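Local coordinates for muscarinic toxin-like protein 3 homolog (Ophiophagus hannah, PDB 3HH7) that acts as a homodimeric three-finger postsynaptic neurotoxin of king cobra venom that inhibits nicotinic acetylcholine receptors, at the interface of chains A and B. Numbering follows the deposited sequence. Chains: chain A/B, Muscarinic toxin-like protein 3 homolog.

The interface of chains A and B. Residues chain A 48, 53-54; chain B 56-59.
Edge strands of the third finger, 54-58 of chain A and 52-58 of chain B, run antiparallel across the two-fold axis of this homodimeric three-finger toxin, with A:Tyr54 bridged to B:Cys58. The sheet of one subunit thereby continues into the other, and the twin of this patch lies on the far side of the axis. At the strand end the backbone N of B:Arg59 donates a hydrogen bond of 3.1 Å to the carbonyl O of A:Lys53. Water 1 sits beside this bond, 2.8 Å from the same O of A:Lys53, and also links to B:Arg59 N. These links use backbone groups and do not depend on the A:Lys53 side chain, which points away from the seam with its amine NZ.

Two tyrosines pack on one side, their ring planes inclined by about 52°. CG of A:Tyr54 lies between its backbone N and carbonyl carbon (chi1 67°), which swings the ring aside and presents CB to CE1 of B:Tyr56 at 3.7 Å. This CB stands above the plane of the B:Tyr56 ring, just outward of its CE1 rim. The broad ring suits B:Tyr56 because it reaches the root of the partner's side chain as well as CG and CD1 of its ring. B:Cys58, whose SG belongs to the disulfide with B:Cys63, is small enough to suit closely paired strands; its CB is 4.0 Å from CB of A:Tyr54. At the B:Arg59 end, beside the backbone bond, A:Leu48 offers a branched apolar tip to the methylene stem of B:Arg59, which bends at chi2 (-148°) while its guanidinium group runs alongside the leucine, NH2 coming within 4.0 Å of the carbonyl O of A:Leu48. There, CD2 of A:Leu48 rests 3.7 Å from CG of B:Arg59.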
# COMPACT_ATOMS: atom_id res chain seq x y z
N LEU A 48 1.79 7.14 4.23
CA LEU A 48 2.29 7.76 3.02
C LEU A 48 2.51 9.25 3.30
O LEU A 48 1.56 10.02 3.43
CB LEU A 48 1.35 7.56 1.82
CG LEU A 48 1.86 8.15 0.51
CD1 LEU A 48 3.08 7.37 0.05
CD2 LEU A 48 0.78 8.15 -0.57
N LYS A 53 5.73 8.40 -2.91
CA LYS A 53 5.05 8.04 -4.16
C LYS A 53 3.96 7.00 -3.87
O LYS A 53 2.80 7.15 -4.27
CB LYS A 53 6.04 7.52 -5.21
CG LYS A 53 6.96 8.59 -5.80
CD LYS A 53 7.27 8.28 -7.27
CE LYS A 53 8.61 8.84 -7.78
NZ LYS A 53 9.79 7.87 -7.68
N TYR A 54 4.34 5.94 -3.17
CA TYR A 54 3.38 4.93 -2.75
C TYR A 54 3.87 4.16 -1.56
O TYR A 54 5.07 4.15 -1.25
CB TYR A 54 3.01 3.97 -3.92
CG TYR A 54 4.14 3.08 -4.38
CD1 TYR A 54 4.50 1.95 -3.66
CD2 TYR A 54 4.83 3.37 -5.55
CE1 TYR A 54 5.55 1.12 -4.07
CE2 TYR A 54 5.87 2.54 -5.99
CZ TYR A 54 6.22 1.42 -5.24
OH TYR A 54 7.27 0.63 -5.66
N TYR B 56 -2.84 -0.48 -0.52
CA TYR B 56 -1.99 0.27 -1.45
C TYR B 56 -2.41 1.72 -1.38
O TYR B 56 -3.58 2.05 -1.60
CB TYR B 56 -2.17 -0.28 -2.87
CG TYR B 56 -1.34 0.38 -3.95
CD1 TYR B 56 0.05 0.51 -3.81
CD2 TYR B 56 -1.93 0.82 -5.13
CE1 TYR B 56 0.81 1.10 -4.83
CE2 TYR B 56 -1.18 1.40 -6.14
CZ TYR B 56 0.18 1.54 -5.98
OH TYR B 56 0.89 2.11 -7.03
N CYS B 57 -1.44 2.58 -1.09
CA CYS B 57 -1.65 4.02 -1.05
C CYS B 57 -0.75 4.68 -2.05
O CYS B 57 0.43 4.37 -2.10
CB CYS B 57 -1.35 4.53 0.36
SG CYS B 57 -2.56 3.89 1.54
N CYS B 58 -1.28 5.57 -2.87
CA CYS B 58 -0.50 6.12 -3.98
C CYS B 58 -0.95 7.53 -4.33
O CYS B 58 -2.13 7.88 -4.18
CB CYS B 58 -0.60 5.16 -5.17
SG CYS B 58 -2.28 4.78 -5.74
N ARG B 59 -0.01 8.35 -4.80
CA ARG B 59 -0.24 9.78 -4.95
C ARG B 59 -0.88 10.21 -6.27
O ARG B 59 -1.65 11.18 -6.32
CB ARG B 59 1.05 10.56 -4.70
CG ARG B 59 1.48 10.53 -3.27
CD ARG B 59 2.20 11.79 -2.86
NE ARG B 59 2.08 11.96 -1.42
CZ ARG B 59 1.09 12.62 -0.84
NH1 ARG B 59 0.15 13.19 -1.56
NH2 ARG B 59 1.05 12.72 0.48
O HOH W 1 1.99 7.29 -6.98